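Local coordinates for protein FOKI restriction endonuclease (Planomicrobium okeanokoites, PDB 2FOK) that recognises a specific DNA sequence and cuts the duplex at a distance from it, as a metal-dependent type IIS restriction endonuclease, at residues Ile163-Leu168 / Lys225-Ile230; Val24-Phe27 / Lys32-Asn35. All coordinates share one frame; numbering follows the deposited sequence.

Contact 1: Ile163-Leu168 / Lys225-Ile230; sequences IRILTL and KYARMI
I165 projects from helix 160-169 toward helix 222-236 and carries the contact, meeting A227 and I230 through purely apolar packing. Its CG1 lies beside the backbone N (chi1 -67°), sending the longer branch across, so that the terminal methyl CD1 of I165 rests 4.0 Å from CA of A227. The same methyl is 4.1 Å from CB of A227: alanine's lone methyl lets the isoleucine reach the helix backbone itself. I230 offers its short branch, CG2, which lies 4.0 Å from CG1 of I165, and the two isoleucines run obliquely past each other. Isoleucine suits this buried place because its long branch spans the gap between the helices with carbon alone and leaves no polar atom needing a partner. The interface is small, 126 Å² in all.

No hydrogen bond crosses between the two segments. Within helix 160-169, OG1 of T167 bonds to O of I163 at 2.9 Å, approaching from above the carbonyl plane, while T167 N reaches that oxygen from the other face; the hydroxyl thus folds back onto its own helix.

The arginines take no part in this packing: R164 NE bonds to N183 O, and R228 NE pairs with E220 OE1. L180 of helix 177-181 touches both L168 and A227, so a third helix adjoins the pair, consistent with the helix-turn-helix family of this recognition subdomain.

Contact 2: Val24-Phe27 / Lys32-Asn35; sequences VQVF and KVHN
Q25 and V26 occupy the corner of a type I turn, closed by F27 N to V24 O, and the chain then returns so closely that CA of V26 lies 4.4 Å from CA of H34. The motif is a tight interhelical turn that packs onto the start of the next helix, in a subdomain of a helix-turn-helix family: the turn leaves helix 17-24, and V33 and H34 belong to the first turn of helix 32-45.

V33 is the apolar centre. Its two methyls divide the work: CG1, anti to the backbone N (chi1 176°), lies 4.0 Å from CG2 of V26, while CG2 of V33 lies 3.2 Å from OE1 of Q25. Both V26 and Q25 cross V33 at about a right angle. A compact beta-branched residue suits this spot, where two neighbours must be met at once; beyond it, V26 also packs on I87 and T91 of helix 87-91.

CB of Q25 packs 4.0 Å from CB of V33, and the chain, extended beyond CG, carries the amide past V33, where NE2 bonds to S139 O. The backbone O of Q25 is held by the hydroxyl of S31 and also has CB of H34 3.6 Å away.

The V26 carbonyl serves two donors, Y66 OH and the imidazole of H34. Histidine fits because its ring can place an N-H at the oxygen: ND1 of H34 reaches O of V26 at 3.4 Å in a weak but nearly straight bond (177°), with the oxygen at the ring's edge and in its plane.

In the fold
The two contacts follow one another along the chain: contact 2 closes a short loop in the first recognition subdomain, and contact 1 joins helices far apart in sequence within the second. Their centres are about 30 Å apart and their nearest atoms about 15 Å, so they do not touch. The centre of contact 1 lies about 12 Å from the centre of the chain, that of contact 2 about 33 Å. Contact 1 also borders the N-terminal region: Y226 meets W10, and R228 NH2 bonds to Q12 O, both a few residues before helix 17-24, which ends in contact 2. Both contacts belong to recognition subdomains; DNA cleavage is assigned to a separate domain of the PDDEXK clan.

Contact 1: Ile163-Leu168 / Lys225-Ile230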
loop_
_atom_site.group_PDB
_atom_site.type_symbol
_atom_site.label_atom_id
_atom_site.label_comp_id
_atom_site.label_asym_id
_atom_site.label_seq_id
_atom_site.Cartn_x
_atom_site.Cartn_y
_atom_site.Cartn_z
ATOM N N ILE A 163 0.015 12.622 -10.856
ATOM C CA ILE A 163 -1.189 13.206 -11.435
ATOM C C ILE A 163 -2.387 12.840 -10.563
ATOM O O ILE A 163 -3.286 13.648 -10.369
ATOM C CB ILE A 163 -1.422 12.714 -12.881
ATOM C CG1 ILE A 163 -0.303 13.240 -13.787
ATOM C CG2 ILE A 163 -2.785 13.197 -13.394
ATOM C CD1 ILE A 163 0.007 14.718 -13.602
ATOM N N ARG A 164 -2.387 11.620 -10.029
ATOM C CA ARG A 164 -3.469 11.164 -9.159
ATOM C C ARG A 164 -3.476 11.946 -7.855
ATOM O O ARG A 164 -4.536 12.295 -7.351
ATOM C CB ARG A 164 -3.332 9.676 -8.832
ATOM C CG ARG A 164 -4.402 9.181 -7.876
ATOM C CD ARG A 164 -5.803 9.564 -8.379
ATOM N NE ARG A 164 -6.860 8.798 -7.721
ATOM C CZ ARG A 164 -8.154 8.879 -8.030
ATOM N NH1 ARG A 164 -8.565 9.693 -8.990
ATOM N NH2 ARG A 164 -9.045 8.155 -7.365
ATOM N N ILE A 165 -2.302 12.207 -7.291
ATOM C CA ILE A 165 -2.261 12.973 -6.054
ATOM C C ILE A 165 -2.828 14.375 -6.330
ATOM O O ILE A 165 -3.549 14.929 -5.499
ATOM C CB ILE A 165 -0.814 13.086 -5.485
ATOM C CG1 ILE A 165 -0.313 11.708 -5.030
ATOM C CG2 ILE A 165 -0.787 14.039 -4.292
ATOM C CD1 ILE A 165 -0.872 11.236 -3.685
ATOM N N LEU A 166 -2.512 14.931 -7.503
ATOM C CA LEU A 166 -2.983 16.267 -7.890
ATOM C C LEU A 166 -4.491 16.323 -8.105
ATOM O O LEU A 166 -5.129 17.336 -7.836
ATOM C CB LEU A 166 -2.290 16.724 -9.171
ATOM C CG LEU A 166 -0.806 17.085 -9.104
ATOM C CD1 LEU A 166 -0.442 17.807 -10.396
ATOM C CD2 LEU A 166 -0.498 17.957 -7.882
ATOM N N THR A 167 -5.053 15.230 -8.609
ATOM C CA THR A 167 -6.486 15.156 -8.847
ATOM C C THR A 167 -7.243 15.127 -7.529
ATOM O O THR A 167 -8.329 15.691 -7.419
ATOM C CB THR A 167 -6.852 13.894 -9.663
ATOM O OG1 THR A 167 -6.153 13.915 -10.917
ATOM C CG2 THR A 167 -8.351 13.843 -9.932
ATOM N N LEU A 168 -6.657 14.476 -6.527
ATOM C CA LEU A 168 -7.278 14.358 -5.208
ATOM C C LEU A 168 -7.248 15.646 -4.389
ATOM O O LEU A 168 -7.930 15.753 -3.377
ATOM C CB LEU A 168 -6.597 13.242 -4.409
ATOM C CG LEU A 168 -6.749 11.829 -4.974
ATOM C CD1 LEU A 168 -5.854 10.860 -4.231
ATOM C CD2 LEU A 168 -8.189 11.413 -4.845
ATOM N N LYS A 225 2.552 5.580 2.425
ATOM C CA LYS A 225 3.994 5.761 2.200
ATOM C C LYS A 225 4.207 6.488 0.871
ATOM O O LYS A 225 4.901 7.508 0.795
ATOM C CB LYS A 225 4.675 4.388 2.111
ATOM C CG LYS A 225 5.766 4.134 3.133
ATOM C CD LYS A 225 5.308 3.101 4.166
ATOM C CE LYS A 225 5.873 1.714 3.885
ATOM N NZ LYS A 225 5.304 0.711 4.821
ATOM N N TYR A 226 3.615 5.926 -0.179
ATOM C CA TYR A 226 3.690 6.481 -1.525
ATOM C C TYR A 226 3.131 7.901 -1.567
ATOM O O TYR A 226 3.732 8.774 -2.179
ATOM C CB TYR A 226 2.912 5.589 -2.497
ATOM C CG TYR A 226 3.440 4.172 -2.571
ATOM C CD1 TYR A 226 4.803 3.923 -2.504
ATOM C CD2 TYR A 226 2.582 3.084 -2.710
ATOM C CE1 TYR A 226 5.307 2.643 -2.574
ATOM C CE2 TYR A 226 3.081 1.781 -2.782
ATOM C CZ TYR A 226 4.451 1.574 -2.713
ATOM O OH TYR A 226 4.989 0.302 -2.793
ATOM N N ALA A 227 1.988 8.130 -0.917
ATOM C CA ALA A 227 1.354 9.457 -0.887
ATOM C C ALA A 227 2.222 10.519 -0.222
ATOM O O ALA A 227 2.167 11.693 -0.588
ATOM C CB ALA A 227 0.028 9.390 -0.159
ATOM N N ARG A 228 2.998 10.106 0.777
ATOM C CA ARG A 228 3.871 11.019 1.502
ATOM C C ARG A 228 5.081 11.341 0.635
ATOM O O ARG A 228 5.530 12.486 0.566
ATOM C CB ARG A 228 4.318 10.379 2.827
ATOM C CG ARG A 228 5.651 10.899 3.366
ATOM C CD ARG A 228 6.065 10.234 4.675
ATOM N NE ARG A 228 6.332 8.804 4.536
ATOM C CZ ARG A 228 7.392 8.295 3.915
ATOM N NH1 ARG A 228 8.293 9.098 3.369
ATOM N NH2 ARG A 228 7.558 6.980 3.837
ATOM N N MET A 229 5.602 10.316 -0.029
ATOM C CA MET A 229 6.759 10.474 -0.900
ATOM C C MET A 229 6.398 11.295 -2.127
ATOM O O MET A 229 7.001 12.339 -2.384
ATOM C CB MET A 229 7.282 9.101 -1.331
ATOM C CG MET A 229 7.864 8.289 -0.181
ATOM S SD MET A 229 9.004 9.285 0.797
ATOM C CE MET A 229 10.414 9.340 -0.341
ATOM N N ILE A 230 5.412 10.830 -2.887
ATOM C CA ILE A 230 5.013 11.563 -4.073
ATOM C C ILE A 230 4.613 12.985 -3.703
ATOM O O ILE A 230 4.961 13.933 -4.405
ATOM C CB ILE A 230 3.853 10.882 -4.812
ATOM C CG1 ILE A 230 4.213 9.422 -5.110
ATOM C CG2 ILE A 230 3.581 11.621 -6.137
ATOM C CD1 ILE A 230 3.053 8.584 -5.614
#

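Contact 2: Val24-Phe27 / Lys32-Asn35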
loop_
_atom_site.group_PDB
_atom_site.type_symbol
_atom_site.label_atom_id
_atom_site.label_comp_id
_atom_site.label_asym_id
_atom_site.label_seq_id
_atom_site.Cartn_x
_atom_site.Cartn_y
_atom_site.Cartn_z
ATOM N N VAL A 24 21.546 9.748 -12.186
ATOM C CA VAL A 24 21.249 9.929 -13.600
ATOM C C VAL A 24 22.488 10.305 -14.418
ATOM O O VAL A 24 22.689 9.814 -15.520
ATOM C CB VAL A 24 20.189 11.040 -13.791
ATOM C CG1 VAL A 24 19.858 11.205 -15.271
ATOM C CG2 VAL A 24 18.940 10.708 -12.989
ATOM N N GLN A 25 23.310 11.187 -13.863
ATOM C CA GLN A 25 24.524 11.663 -14.519
ATOM C C GLN A 25 25.571 10.580 -14.704
ATOM O O GLN A 25 26.665 10.844 -15.200
ATOM C CB GLN A 25 25.124 12.811 -13.711
ATOM C CG GLN A 25 24.227 14.017 -13.684
ATOM C CD GLN A 25 24.700 15.074 -12.723
ATOM O OE1 GLN A 25 25.336 14.764 -11.723
ATOM N NE2 GLN A 25 24.394 16.335 -13.020
ATOM N N VAL A 26 25.226 9.362 -14.316
ATOM C CA VAL A 26 26.138 8.229 -14.407
ATOM C C VAL A 26 25.883 7.452 -15.697
ATOM O O VAL A 26 26.723 6.672 -16.148
ATOM C CB VAL A 26 25.966 7.333 -13.144
ATOM C CG1 VAL A 26 25.945 5.860 -13.507
ATOM C CG2 VAL A 26 27.078 7.649 -12.146
ATOM N N PHE A 27 24.721 7.678 -16.298
ATOM C CA PHE A 27 24.389 7.014 -17.557
ATOM C C PHE A 27 24.772 7.929 -18.727
ATOM O O PHE A 27 24.614 7.565 -19.889
ATOM C CB PHE A 27 22.890 6.708 -17.626
ATOM C CG PHE A 27 22.403 5.786 -16.552
ATOM C CD1 PHE A 27 22.297 6.226 -15.238
ATOM C CD2 PHE A 27 21.961 4.506 -16.867
ATOM C CE1 PHE A 27 21.752 5.420 -14.257
ATOM C CE2 PHE A 27 21.415 3.685 -15.894
ATOM C CZ PHE A 27 21.305 4.143 -14.586
ATOM N N LYS A 32 30.550 14.951 -15.383
ATOM C CA LYS A 32 31.624 14.900 -14.393
ATOM C C LYS A 32 31.504 13.696 -13.464
ATOM O O LYS A 32 32.483 12.986 -13.213
ATOM C CB LYS A 32 31.629 16.172 -13.542
ATOM C CG LYS A 32 31.210 17.425 -14.276
ATOM C CD LYS A 32 32.056 18.612 -13.845
ATOM C CE LYS A 32 32.554 19.408 -15.055
ATOM N NZ LYS A 32 32.374 20.882 -14.882
ATOM N N VAL A 33 30.296 13.486 -12.948
ATOM C CA VAL A 33 30.019 12.395 -12.022
ATOM C C VAL A 33 30.364 11.036 -12.605
ATOM O O VAL A 33 30.884 10.175 -11.898
ATOM C CB VAL A 33 28.529 12.410 -11.587
ATOM C CG1 VAL A 33 28.216 11.206 -10.696
ATOM C CG2 VAL A 33 28.226 13.702 -10.847
ATOM N N HIS A 34 30.084 10.848 -13.891
ATOM C CA HIS A 34 30.369 9.580 -14.548
ATOM C C HIS A 34 31.853 9.268 -14.420
ATOM O O HIS A 34 32.251 8.142 -14.094
ATOM C CB HIS A 34 29.978 9.643 -16.028
ATOM C CG HIS A 34 30.577 8.547 -16.852
ATOM N ND1 HIS A 34 29.918 7.362 -17.109
ATOM C CD2 HIS A 34 31.791 8.440 -17.444
ATOM C CE1 HIS A 34 30.703 6.571 -17.821
ATOM N NE2 HIS A 34 31.845 7.201 -18.038
ATOM N N ASN A 35 32.671 10.281 -14.678
ATOM C CA ASN A 35 34.115 10.131 -14.596
ATOM C C ASN A 35 34.554 10.042 -13.141
ATOM O O ASN A 35 35.387 9.208 -12.790
ATOM C CB ASN A 35 34.800 11.316 -15.269
ATOM C CG ASN A 35 34.906 11.144 -16.759
ATOM O OD1 ASN A 35 34.883 10.021 -17.268
ATOM N ND2 ASN A 35 35.022 12.254 -17.475
#